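Long-range contacts in succinate dehydrogenase subunit A (Mycolicibacterium smegmatis, PDB 7D6V), which carries covalently bound FAD and probably oxidises succinate to fumarate, passing the electrons through the iron-sulfur subunit toward quinone in the respiratory chain: residues Lys39-Met49 against Ser220-Asp228; Val168-Glu176 against Gly186-Thr194. All coordinates share one frame; numbering follows the deposited sequence.

Contact 1 of 2, residues Lys39-Met49 against Ser220-Asp228; sequences KSLFGKAHTVM and SNSWEYTGD. With FAD (flavin-adenine dinucleotide), chain D.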
loop_
_atom_site.group_PDB
_atom_site.type_symbol
_atom_site.label_atom_id
_atom_site.label_comp_id
_atom_site.label_asym_id
_atom_site.label_seq_id
_atom_site.Cartn_x
_atom_site.Cartn_y
_atom_site.Cartn_z
ATOM N N LYS A 39 13.993 -5.105 9.596
ATOM C CA LYS A 39 13.353 -6.255 10.217
ATOM C C LYS A 39 12.263 -6.844 9.331
ATOM O O LYS A 39 11.973 -8.041 9.422
ATOM C CB LYS A 39 12.778 -5.855 11.574
ATOM C CG LYS A 39 12.941 -6.894 12.651
ATOM C CD LYS A 39 11.949 -6.664 13.768
ATOM C CE LYS A 39 12.487 -5.700 14.792
ATOM N NZ LYS A 39 11.506 -5.452 15.878
ATOM N N SER A 40 11.666 -6.031 8.467
ATOM C CA SER A 40 10.630 -6.438 7.534
ATOM C C SER A 40 11.202 -6.478 6.118
ATOM O O SER A 40 12.411 -6.353 5.909
ATOM C CB SER A 40 9.428 -5.496 7.644
ATOM O OG SER A 40 9.816 -4.147 7.469
ATOM N N LEU A 41 10.327 -6.684 5.139
ATOM C CA LEU A 41 10.748 -6.625 3.749
ATOM C C LEU A 41 11.059 -5.183 3.350
ATOM O O LEU A 41 10.631 -4.223 3.995
ATOM C CB LEU A 41 9.668 -7.203 2.832
ATOM C CG LEU A 41 9.468 -8.720 2.836
ATOM C CD1 LEU A 41 8.294 -9.111 1.955
ATOM C CD2 LEU A 41 10.718 -9.434 2.387
ATOM N N PHE A 42 11.823 -5.043 2.272
ATOM C CA PHE A 42 12.239 -3.728 1.802
ATOM C C PHE A 42 11.032 -2.919 1.337
ATOM O O PHE A 42 10.270 -3.360 0.473
ATOM C CB PHE A 42 13.250 -3.879 0.667
ATOM C CG PHE A 42 13.978 -2.614 0.322
ATOM C CD1 PHE A 42 14.202 -1.641 1.277
ATOM C CD2 PHE A 42 14.447 -2.402 -0.962
ATOM C CE1 PHE A 42 14.874 -0.481 0.956
ATOM C CE2 PHE A 42 15.121 -1.247 -1.286
ATOM C CZ PHE A 42 15.332 -0.285 -0.326
ATOM N N GLY A 43 10.866 -1.728 1.910
ATOM C CA GLY A 43 9.761 -0.867 1.542
ATOM C C GLY A 43 8.463 -1.128 2.267
ATOM O O GLY A 43 7.416 -0.655 1.819
ATOM N N LYS A 44 8.492 -1.865 3.376
ATOM C CA LYS A 44 7.284 -2.232 4.105
ATOM C C LYS A 44 7.329 -1.765 5.556
ATOM O O LYS A 44 6.725 -2.384 6.432
ATOM C CB LYS A 44 7.055 -3.741 4.039
ATOM C CG LYS A 44 6.996 -4.292 2.632
ATOM C CD LYS A 44 6.218 -5.588 2.582
ATOM C CE LYS A 44 6.092 -6.096 1.163
ATOM N NZ LYS A 44 5.643 -5.030 0.237
ATOM N N ALA A 45 8.034 -0.672 5.825
ATOM C CA ALA A 45 8.112 -0.131 7.171
ATOM C C ALA A 45 6.815 0.588 7.537
ATOM O O ALA A 45 5.933 0.799 6.704
ATOM C CB ALA A 45 9.303 0.813 7.299
ATOM N N HIS A 46 6.715 0.980 8.809
ATOM C CA HIS A 46 5.497 1.600 9.320
ATOM C C HIS A 46 5.184 2.926 8.638
ATOM O O HIS A 46 4.054 3.411 8.742
ATOM C CB HIS A 46 5.621 1.799 10.832
ATOM C CG HIS A 46 4.372 2.295 11.489
ATOM N ND1 HIS A 46 3.386 1.451 11.950
ATOM C CD2 HIS A 46 3.958 3.551 11.781
ATOM C CE1 HIS A 46 2.413 2.164 12.487
ATOM N NE2 HIS A 46 2.736 3.442 12.398
ATOM N N THR A 47 6.155 3.516 7.938
ATOM C CA THR A 47 5.918 4.770 7.232
ATOM C C THR A 47 4.810 4.638 6.191
ATOM O O THR A 47 4.121 5.620 5.895
ATOM C CB THR A 47 7.222 5.245 6.585
ATOM O OG1 THR A 47 8.228 5.382 7.593
ATOM C CG2 THR A 47 7.042 6.584 5.890
ATOM N N VAL A 48 4.602 3.436 5.645
ATOM C CA VAL A 48 3.583 3.236 4.617
ATOM C C VAL A 48 2.186 3.545 5.131
ATOM O O VAL A 48 1.285 3.825 4.336
ATOM C CB VAL A 48 3.626 1.792 4.067
ATOM C CG1 VAL A 48 4.980 1.476 3.484
ATOM C CG2 VAL A 48 3.236 0.783 5.134
ATOM N N MET A 49 1.976 3.492 6.448
ATOM C CA MET A 49 0.639 3.631 7.008
ATOM C C MET A 49 0.188 5.078 7.143
ATOM O O MET A 49 -1.007 5.318 7.338
ATOM C CB MET A 49 0.572 2.942 8.372
ATOM C CG MET A 49 0.934 1.470 8.334
ATOM S SD MET A 49 0.758 0.660 9.931
ATOM C CE MET A 49 -1.021 0.527 10.037
ATOM N N SER A 220 -2.048 1.572 17.262
ATOM C CA SER A 220 -2.110 1.626 15.809
ATOM C C SER A 220 -0.800 1.213 15.154
ATOM O O SER A 220 -0.660 1.348 13.935
ATOM C CB SER A 220 -2.496 3.031 15.352
ATOM O OG SER A 220 -1.539 3.983 15.775
ATOM N N ASN A 221 0.151 0.704 15.926
ATOM C CA ASN A 221 1.509 0.512 15.449
ATOM C C ASN A 221 1.714 -0.894 14.893
ATOM O O ASN A 221 0.945 -1.819 15.162
ATOM C CB ASN A 221 2.507 0.796 16.569
ATOM C CG ASN A 221 2.499 2.253 16.999
ATOM O OD1 ASN A 221 3.164 2.634 17.956
ATOM N ND2 ASN A 221 1.744 3.077 16.285
ATOM N N SER A 222 2.779 -1.039 14.107
ATOM C CA SER A 222 3.054 -2.247 13.347
ATOM C C SER A 222 3.609 -3.354 14.240
ATOM O O SER A 222 3.881 -3.164 15.425
ATOM C CB SER A 222 4.044 -1.952 12.220
ATOM O OG SER A 222 3.662 -0.806 11.484
ATOM N N TRP A 223 3.786 -4.531 13.633
ATOM C CA TRP A 223 4.411 -5.656 14.318
ATOM C C TRP A 223 5.826 -5.328 14.779
ATOM O O TRP A 223 6.295 -5.876 15.782
ATOM C CB TRP A 223 4.422 -6.876 13.393
ATOM C CG TRP A 223 5.462 -7.897 13.731
ATOM C CD1 TRP A 223 5.371 -8.882 14.666
ATOM C CD2 TRP A 223 6.759 -8.030 13.135
ATOM N NE1 TRP A 223 6.527 -9.619 14.691
ATOM C CE2 TRP A 223 7.395 -9.114 13.761
ATOM C CE3 TRP A 223 7.442 -7.332 12.134
ATOM C CZ2 TRP A 223 8.681 -9.522 13.419
ATOM C CZ3 TRP A 223 8.716 -7.738 11.797
ATOM C CH2 TRP A 223 9.323 -8.821 12.438
ATOM N N GLU A 224 6.510 -4.432 14.077
ATOM C CA GLU A 224 7.922 -4.165 14.309
ATOM C C GLU A 224 8.178 -3.107 15.376
ATOM O O GLU A 224 9.340 -2.859 15.709
ATOM C CB GLU A 224 8.586 -3.740 12.997
ATOM C CG GLU A 224 8.110 -2.398 12.472
ATOM C CD GLU A 224 8.407 -2.209 10.999
ATOM O OE1 GLU A 224 8.109 -1.122 10.466
ATOM O OE2 GLU A 224 8.936 -3.150 10.373
ATOM N N TYR A 225 7.136 -2.488 15.928
ATOM C CA TYR A 225 7.309 -1.411 16.906
ATOM C C TYR A 225 7.416 -1.995 18.314
ATOM O O TYR A 225 6.568 -1.787 19.181
ATOM C CB TYR A 225 6.164 -0.413 16.802
ATOM C CG TYR A 225 6.429 0.718 15.840
ATOM C CD1 TYR A 225 7.299 0.556 14.774
ATOM C CD2 TYR A 225 5.809 1.947 15.998
ATOM C CE1 TYR A 225 7.542 1.584 13.893
ATOM C CE2 TYR A 225 6.047 2.980 15.122
ATOM C CZ TYR A 225 6.914 2.795 14.072
ATOM O OH TYR A 225 7.155 3.826 13.196
ATOM N N THR A 226 8.503 -2.728 18.537
ATOM C CA THR A 226 8.744 -3.393 19.809
ATOM C C THR A 226 9.718 -2.634 20.698
ATOM O O THR A 226 10.246 -3.210 21.653
ATOM C CB THR A 226 9.256 -4.816 19.579
ATOM O OG1 THR A 226 10.521 -4.769 18.908
ATOM C CG2 THR A 226 8.271 -5.611 18.745
ATOM N N GLY A 227 9.969 -1.363 20.412
ATOM C CA GLY A 227 10.888 -0.590 21.215
ATOM C C GLY A 227 12.349 -0.851 20.946
ATOM O O GLY A 227 13.194 -0.403 21.727
ATOM N N ASP A 228 12.672 -1.573 19.878
ATOM C CA ASP A 228 14.062 -1.742 19.489
ATOM C C ASP A 228 14.647 -0.394 19.094
ATOM O O ASP A 228 13.936 0.515 18.657
ATOM C CB ASP A 228 14.174 -2.724 18.326
ATOM C CG ASP A 228 13.716 -4.115 18.693
ATOM O OD1 ASP A 228 13.822 -4.485 19.878
ATOM O OD2 ASP A 228 13.244 -4.841 17.796
HETATM P PA FAD D . 9.606 3.347 10.436
HETATM O O1A FAD D . 9.744 3.597 8.981
HETATM O O2A FAD D . 8.256 3.235 11.030
HETATM O O5B FAD D . 10.346 1.966 10.743
HETATM C C5B FAD D . 11.652 1.874 11.284
HETATM C C4B FAD D . 12.424 0.770 10.581
HETATM O O4B FAD D . 13.356 0.172 11.475
HETATM C C3B FAD D . 11.567 -0.364 10.075
HETATM O O3B FAD D . 12.028 -0.691 8.774
HETATM C C2B FAD D . 11.883 -1.517 10.991
HETATM O O2B FAD D . 11.751 -2.780 10.352
HETATM C C1B FAD D . 13.315 -1.240 11.342
HETATM N N9A FAD D . 13.691 -1.895 12.605
HETATM C C8A FAD D . 13.109 -1.727 13.792
HETATM N N7A FAD D . 13.714 -2.479 14.729
HETATM C C5A FAD D . 14.704 -3.149 14.133
HETATM C C6A FAD D . 15.735 -4.117 14.535
HETATM N N6A FAD D . 15.840 -4.540 15.804
HETATM N N1A FAD D . 16.571 -4.567 13.592
HETATM C C2A FAD D . 16.499 -4.162 12.322
HETATM N N3A FAD D . 15.591 -3.290 11.890
HETATM C C4A FAD D . 14.685 -2.758 12.731
HETATM N N1 FAD D . 2.855 10.989 10.915
HETATM C C2 FAD D . 2.474 12.063 10.195
HETATM O O2 FAD D . 3.211 13.053 10.181
HETATM N N3 FAD D . 1.340 12.112 9.496
HETATM C C4 FAD D . 0.492 11.093 9.465
HETATM O O4 FAD D . -0.555 11.161 8.808
HETATM C C4X FAD D . 0.821 9.876 10.224
HETATM N N5 FAD D . 0.009 8.808 10.234
HETATM C C5X FAD D . 0.342 7.712 10.933
HETATM C C6 FAD D . -0.507 6.618 10.929
HETATM C C7 FAD D . -0.175 5.486 11.649
HETATM C C7M FAD D . -1.087 4.296 11.656
HETATM C C8 FAD D . 1.084 5.446 12.420
HETATM C C8M FAD D . 1.445 4.218 13.201
HETATM C C9 FAD D . 1.938 6.533 12.425
HETATM C C9A FAD D . 1.605 7.664 11.708
HETATM N N10 FAD D . 2.465 8.765 11.713
HETATM C C10 FAD D . 2.090 9.888 10.970
HETATM C "C1'" FAD D . 3.720 8.740 12.454
HETATM C "C2'" FAD D . 4.876 8.532 11.483
HETATM O "O2'" FAD D . 4.484 7.651 10.434
HETATM C "C3'" FAD D . 6.089 7.908 12.150
HETATM O "O3'" FAD D . 6.599 8.823 13.110
HETATM C "C4'" FAD D . 7.175 7.621 11.126
HETATM O "O4'" FAD D . 6.691 6.700 10.160
HETATM C "C5'" FAD D . 8.423 7.031 11.754
HETATM O "O5'" FAD D . 9.273 6.614 10.697
HETATM P P FAD D . 10.708 5.967 10.944
HETATM O O1P FAD D . 11.442 6.029 9.652
HETATM O O2P FAD D . 11.331 6.580 12.147
HETATM O O3P FAD D . 10.407 4.429 11.308
#
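The covalent flavin site of this flavoprotein is built where His-46 meets Ser-222 and Tyr-225, on two loops that come together along the FAD. His-46 NE2 is bonded to the flavin methyl carbon C8M (1.7 Å), the histidyl linkage known from the succinate dehydrogenase family. With CG anti to the backbone N (chi1 -174°), the imidazole reaches across to the flavin and turns ND1 toward Ser-222 OG. That contact is modelled too short to be trusted, so its geometry stays doubtful. Tyr-225 lies obliquely over one imidazole face, its CE2 4.0 Å above the plane and offset toward the rim, while its OH donates to the phosphate oxygen O2A of FAD.

Glu-224 ties the middle together. Its OE2 accepts from Ser-40 OG (3.2 Å) through the syn lone pair and from the ribose hydroxyl O2B of FAD (2.8 Å); OE1 takes a weak bond from His-46 N at 3.0 Å. Farther along, Lys-39 NZ meets Asp-228 OD2 nearly along the C-O axis, a 2.7 Å salt bridge, and the same OD2 weakly accepts from adenine N6A. The lysine chain crosses the Trp-223 ring at a slant on the way, with CD 3.6 Å from CH2.

Residues 39-49 follow strand 34-37 of the parallel sheet, and Ala-45 and Thr-47 pack on Ile-141 of helix 136-159. Residues 220-228 lead into helix 230-236, while Trp-223 also meets Trp-52 of the iron-sulfur subunit.

Contact 2 of 2, residues Val168-Glu176 against Gly186-Thr194; sequences VFHETSITE and GAFGYYRET. With FAD (flavin-adenine dinucleotide), chain D.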
loop_
_atom_site.group_PDB
_atom_site.type_symbol
_atom_site.label_atom_id
_atom_site.label_comp_id
_atom_site.label_asym_id
_atom_site.label_seq_id
_atom_site.Cartn_x
_atom_site.Cartn_y
_atom_site.Cartn_z
ATOM N N VAL A 168 21.297 -3.830 0.946
ATOM C CA VAL A 168 20.102 -3.888 1.778
ATOM C C VAL A 168 19.983 -5.290 2.352
ATOM O O VAL A 168 20.053 -6.279 1.613
ATOM C CB VAL A 168 18.839 -3.514 0.983
ATOM C CG1 VAL A 168 17.632 -3.471 1.901
ATOM C CG2 VAL A 168 19.025 -2.182 0.283
ATOM N N PHE A 169 19.808 -5.377 3.668
ATOM C CA PHE A 169 19.610 -6.639 4.374
ATOM C C PHE A 169 18.210 -6.605 4.977
ATOM O O PHE A 169 18.034 -6.216 6.132
ATOM C CB PHE A 169 20.666 -6.862 5.465
ATOM C CG PHE A 169 22.087 -6.835 4.973
ATOM C CD1 PHE A 169 22.814 -8.007 4.867
ATOM C CD2 PHE A 169 22.708 -5.639 4.658
ATOM C CE1 PHE A 169 24.120 -7.989 4.435
ATOM C CE2 PHE A 169 24.015 -5.618 4.222
ATOM C CZ PHE A 169 24.722 -6.795 4.114
ATOM N N HIS A 170 17.214 -7.017 4.202
ATOM C CA HIS A 170 15.853 -7.076 4.707
ATOM C C HIS A 170 15.614 -8.405 5.416
ATOM O O HIS A 170 16.352 -9.375 5.228
ATOM C CB HIS A 170 14.836 -6.888 3.581
ATOM C CG HIS A 170 14.849 -7.985 2.565
ATOM N ND1 HIS A 170 13.941 -9.022 2.573
ATOM C CD2 HIS A 170 15.656 -8.203 1.503
ATOM C CE1 HIS A 170 14.193 -9.832 1.561
ATOM N NE2 HIS A 170 15.229 -9.358 0.896
ATOM N N GLU A 171 14.565 -8.432 6.241
ATOM C CA GLU A 171 14.242 -9.590 7.075
ATOM C C GLU A 171 15.401 -9.936 8.007
ATOM O O GLU A 171 15.698 -11.105 8.253
ATOM C CB GLU A 171 13.855 -10.801 6.222
ATOM C CG GLU A 171 12.565 -10.666 5.423
ATOM C CD GLU A 171 11.331 -10.589 6.292
ATOM O OE1 GLU A 171 11.331 -11.202 7.377
ATOM O OE2 GLU A 171 10.352 -9.934 5.886
ATOM N N THR A 172 16.067 -8.908 8.525
ATOM C CA THR A 172 17.195 -9.069 9.434
ATOM C C THR A 172 16.937 -8.243 10.683
ATOM O O THR A 172 16.536 -7.080 10.590
ATOM C CB THR A 172 18.507 -8.639 8.774
ATOM O OG1 THR A 172 18.652 -9.310 7.518
ATOM C CG2 THR A 172 19.689 -8.989 9.657
ATOM N N SER A 173 17.168 -8.840 11.847
ATOM C CA SER A 173 16.875 -8.214 13.128
ATOM C C SER A 173 18.160 -8.071 13.928
ATOM O O SER A 173 18.892 -9.047 14.107
ATOM C CB SER A 173 15.846 -9.034 13.908
ATOM O OG SER A 173 15.581 -8.456 15.171
ATOM N N ILE A 174 18.427 -6.861 14.405
ATOM C CA ILE A 174 19.623 -6.561 15.186
ATOM C C ILE A 174 19.274 -6.669 16.661
ATOM O O ILE A 174 18.294 -6.073 17.122
ATOM C CB ILE A 174 20.174 -5.165 14.849
ATOM C CG1 ILE A 174 20.642 -5.109 13.395
ATOM C CG2 ILE A 174 21.308 -4.802 15.786
ATOM C CD1 ILE A 174 21.781 -6.047 13.079
ATOM N N THR A 175 20.075 -7.432 17.406
ATOM C CA THR A 175 19.807 -7.680 18.814
ATOM C C THR A 175 20.817 -7.048 19.759
ATOM O O THR A 175 20.528 -6.941 20.953
ATOM C CB THR A 175 19.755 -9.189 19.092
ATOM O OG1 THR A 175 21.072 -9.743 19.001
ATOM C CG2 THR A 175 18.854 -9.883 18.091
ATOM N N GLU A 176 21.982 -6.635 19.270
ATOM C CA GLU A 176 23.000 -6.055 20.131
ATOM C C GLU A 176 23.865 -5.101 19.323
ATOM O O GLU A 176 24.015 -5.242 18.108
ATOM C CB GLU A 176 23.871 -7.140 20.774
ATOM C CG GLU A 176 24.629 -6.693 22.010
ATOM C CD GLU A 176 23.729 -6.536 23.222
ATOM O OE1 GLU A 176 23.078 -5.479 23.358
ATOM O OE2 GLU A 176 23.668 -7.478 24.039
ATOM N N GLY A 186 30.207 -2.177 15.898
ATOM C CA GLY A 186 29.435 -2.972 14.969
ATOM C C GLY A 186 28.108 -3.380 15.571
ATOM O O GLY A 186 27.779 -3.039 16.705
ATOM N N ALA A 187 27.350 -4.128 14.774
ATOM C CA ALA A 187 26.033 -4.609 15.162
ATOM C C ALA A 187 25.959 -6.115 14.971
ATOM O O ALA A 187 26.518 -6.658 14.015
ATOM C CB ALA A 187 24.930 -3.926 14.351
ATOM N N PHE A 188 25.263 -6.783 15.884
ATOM C CA PHE A 188 25.085 -8.226 15.857
ATOM C C PHE A 188 23.600 -8.546 15.757
ATOM O O PHE A 188 22.782 -7.947 16.458
ATOM C CB PHE A 188 25.691 -8.868 17.111
ATOM C CG PHE A 188 25.493 -10.353 17.197
ATOM C CD1 PHE A 188 26.398 -11.219 16.613
ATOM C CD2 PHE A 188 24.411 -10.883 17.875
ATOM C CE1 PHE A 188 26.221 -12.582 16.698
ATOM C CE2 PHE A 188 24.230 -12.245 17.955
ATOM C CZ PHE A 188 25.137 -13.093 17.369
ATOM N N GLY A 189 23.253 -9.484 14.885
ATOM C CA GLY A 189 21.865 -9.844 14.722
ATOM C C GLY A 189 21.721 -11.199 14.071
ATOM O O GLY A 189 22.687 -11.950 13.936
ATOM N N TYR A 190 20.495 -11.501 13.654
ATOM C CA TYR A 190 20.195 -12.781 13.034
ATOM C C TYR A 190 19.318 -12.566 11.812
ATOM O O TYR A 190 18.587 -11.578 11.715
ATOM C CB TYR A 190 19.495 -13.739 14.014
ATOM C CG TYR A 190 18.156 -13.243 14.507
ATOM C CD1 TYR A 190 18.062 -12.470 15.650
ATOM C CD2 TYR A 190 16.986 -13.546 13.826
ATOM C CE1 TYR A 190 16.845 -12.011 16.101
ATOM C CE2 TYR A 190 15.767 -13.089 14.267
ATOM C CZ TYR A 190 15.702 -12.325 15.407
ATOM O OH TYR A 190 14.488 -11.866 15.856
ATOM N N TYR A 191 19.399 -13.511 10.883
ATOM C CA TYR A 191 18.486 -13.557 9.752
ATOM C C TYR A 191 17.193 -14.234 10.180
ATOM O O TYR A 191 17.219 -15.307 10.784
ATOM C CB TYR A 191 19.111 -14.320 8.588
ATOM C CG TYR A 191 20.243 -13.603 7.897
ATOM C CD1 TYR A 191 21.550 -14.047 8.026
ATOM C CD2 TYR A 191 20.004 -12.498 7.098
ATOM C CE1 TYR A 191 22.585 -13.404 7.394
ATOM C CE2 TYR A 191 21.034 -11.848 6.460
ATOM C CZ TYR A 191 22.322 -12.307 6.611
ATOM O OH TYR A 191 23.354 -11.663 5.975
ATOM N N ARG A 192 16.060 -13.605 9.868
ATOM C CA ARG A 192 14.781 -14.213 10.213
ATOM C C ARG A 192 14.581 -15.528 9.477
ATOM O O ARG A 192 14.120 -16.509 10.066
ATOM C CB ARG A 192 13.633 -13.254 9.907
ATOM C CG ARG A 192 13.569 -12.038 10.800
ATOM C CD ARG A 192 12.250 -11.318 10.616
ATOM N NE ARG A 192 11.175 -11.966 11.357
ATOM C CZ ARG A 192 9.885 -11.839 11.069
ATOM N NH1 ARG A 192 9.502 -11.087 10.050
ATOM N NH2 ARG A 192 8.978 -12.468 11.800
ATOM N N GLU A 193 14.952 -15.578 8.198
ATOM C CA GLU A 193 14.650 -16.744 7.373
ATOM C C GLU A 193 15.349 -17.998 7.888
ATOM O O GLU A 193 14.742 -19.070 7.971
ATOM C CB GLU A 193 15.047 -16.470 5.924
ATOM C CG GLU A 193 15.177 -17.718 5.075
ATOM C CD GLU A 193 15.842 -17.450 3.746
ATOM O OE1 GLU A 193 16.334 -16.321 3.547
ATOM O OE2 GLU A 193 15.869 -18.365 2.898
ATOM N N THR A 194 16.629 -17.884 8.239
ATOM C CA THR A 194 17.429 -19.048 8.586
ATOM C C THR A 194 17.809 -19.127 10.055
ATOM O O THR A 194 18.192 -20.206 10.515
ATOM C CB THR A 194 18.715 -19.079 7.747
ATOM O OG1 THR A 194 19.381 -17.816 7.843
ATOM C CG2 THR A 194 18.393 -19.359 6.293
HETATM P PA FAD D . 9.606 3.347 10.436
HETATM O O1A FAD D . 9.744 3.597 8.981
HETATM O O2A FAD D . 8.256 3.235 11.030
HETATM O O5B FAD D . 10.346 1.966 10.743
HETATM C C5B FAD D . 11.652 1.874 11.284
HETATM C C4B FAD D . 12.424 0.770 10.581
HETATM O O4B FAD D . 13.356 0.172 11.475
HETATM C C3B FAD D . 11.567 -0.364 10.075
HETATM O O3B FAD D . 12.028 -0.691 8.774
HETATM C C2B FAD D . 11.883 -1.517 10.991
HETATM O O2B FAD D . 11.751 -2.780 10.352
HETATM C C1B FAD D . 13.315 -1.240 11.342
HETATM N N9A FAD D . 13.691 -1.895 12.605
HETATM C C8A FAD D . 13.109 -1.727 13.792
HETATM N N7A FAD D . 13.714 -2.479 14.729
HETATM C C5A FAD D . 14.704 -3.149 14.133
HETATM C C6A FAD D . 15.735 -4.117 14.535
HETATM N N6A FAD D . 15.840 -4.540 15.804
HETATM N N1A FAD D . 16.571 -4.567 13.592
HETATM C C2A FAD D . 16.499 -4.162 12.322
HETATM N N3A FAD D . 15.591 -3.290 11.890
HETATM C C4A FAD D . 14.685 -2.758 12.731
HETATM N N1 FAD D . 2.855 10.989 10.915
HETATM C C2 FAD D . 2.474 12.063 10.195
HETATM O O2 FAD D . 3.211 13.053 10.181
HETATM N N3 FAD D . 1.340 12.112 9.496
HETATM C C4 FAD D . 0.492 11.093 9.465
HETATM O O4 FAD D . -0.555 11.161 8.808
HETATM C C4X FAD D . 0.821 9.876 10.224
HETATM N N5 FAD D . 0.009 8.808 10.234
HETATM C C5X FAD D . 0.342 7.712 10.933
HETATM C C6 FAD D . -0.507 6.618 10.929
HETATM C C7 FAD D . -0.175 5.486 11.649
HETATM C C7M FAD D . -1.087 4.296 11.656
HETATM C C8 FAD D . 1.084 5.446 12.420
HETATM C C8M FAD D . 1.445 4.218 13.201
HETATM C C9 FAD D . 1.938 6.533 12.425
HETATM C C9A FAD D . 1.605 7.664 11.708
HETATM N N10 FAD D . 2.465 8.765 11.713
HETATM C C10 FAD D . 2.090 9.888 10.970
HETATM C "C1'" FAD D . 3.720 8.740 12.454
HETATM C "C2'" FAD D . 4.876 8.532 11.483
HETATM O "O2'" FAD D . 4.484 7.651 10.434
HETATM C "C3'" FAD D . 6.089 7.908 12.150
HETATM O "O3'" FAD D . 6.599 8.823 13.110
HETATM C "C4'" FAD D . 7.175 7.621 11.126
HETATM O "O4'" FAD D . 6.691 6.700 10.160
HETATM C "C5'" FAD D . 8.423 7.031 11.754
HETATM O "O5'" FAD D . 9.273 6.614 10.697
HETATM P P FAD D . 10.708 5.967 10.944
HETATM O O1P FAD D . 11.442 6.029 9.652
HETATM O O2P FAD D . 11.331 6.580 12.147
HETATM O O3P FAD D . 10.407 4.429 11.308
#
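Ser-173 and Tyr-190 form a hydrogen-bonded pair in the antiparallel hairpin of strands 172-179 and 184-191, with Ser-173 N to Tyr-190 O at 3.1 Å and Tyr-190 N to Ser-173 O at 3.0 Å. On either side of them sit two non-hydrogen-bonded pairs, Thr-172 with Tyr-191 and Ile-174 with Gly-189. In the second the CA atoms come within 4.0 Å, glycine letting the two backbones lie close. Ile-174 therefore has its N and O turned from the partner strand, and they grip the adenine of FAD instead: N donates to N1A (3.1 Å, nearly straight at 172°) and O accepts from N6A. The backbone of this strand, outermost in its sheet, thus pairs with the N1A-N6A edge, to which Asp-228 OD2 adds a weak bond.

The side chains settle around this frame. Tyr-190 has CG between its backbone N and carbonyl carbon (chi1 62°), which folds the phenol back over Ser-173; Ser-173 CB sits over the ring face in a CH-pi contact, and Thr-175 CG2 comes to the ring edge, 3.5 Å from CE1. On the opposite face Thr-172 lies alongside the Tyr-191 ring, whose OH bonds to Glu-5; between the strands Ile-174 CG2 rests on Ala-187 CB. Behind these, Ile-174 and Thr-172 pack on Val-37 of strand 34-37, while Phe-188 is set against helix 458-469.

At the open end of the hairpin, away from its turn, Arg-192 N bonds to Glu-171 O, and Arg-192 NH1 makes a salt bridge with Glu-171 OE1, a weak bond with the two flat groups 26° apart. Toward the turn the register slips at a classic beta bulge: Phe-188 O accepts from both Thr-175 N (2.9 Å) and Glu-176 N (3.2 Å).

How the contacts relate
Both contacts are largely buried and both hold FAD, but contact 1 lies deeper, its centre about 11 Å from that of the chain against about 21 Å for contact 2. Contact 1 joins two loops through side chains, covalent at the flavin and polar along the ribose; contact 2 is sheet, and backbone N and O do most of its work. They share strand 34-37: residues 39-49 run on from it, and Thr-172 and Ile-174 pack on its Val-37. They meet near the adenosine end: Ser-40 O probably accepts a hydrogen bond from Glu-171 N, Leu-41 packs on His-170, and the Trp-223 ring lies against Arg-192.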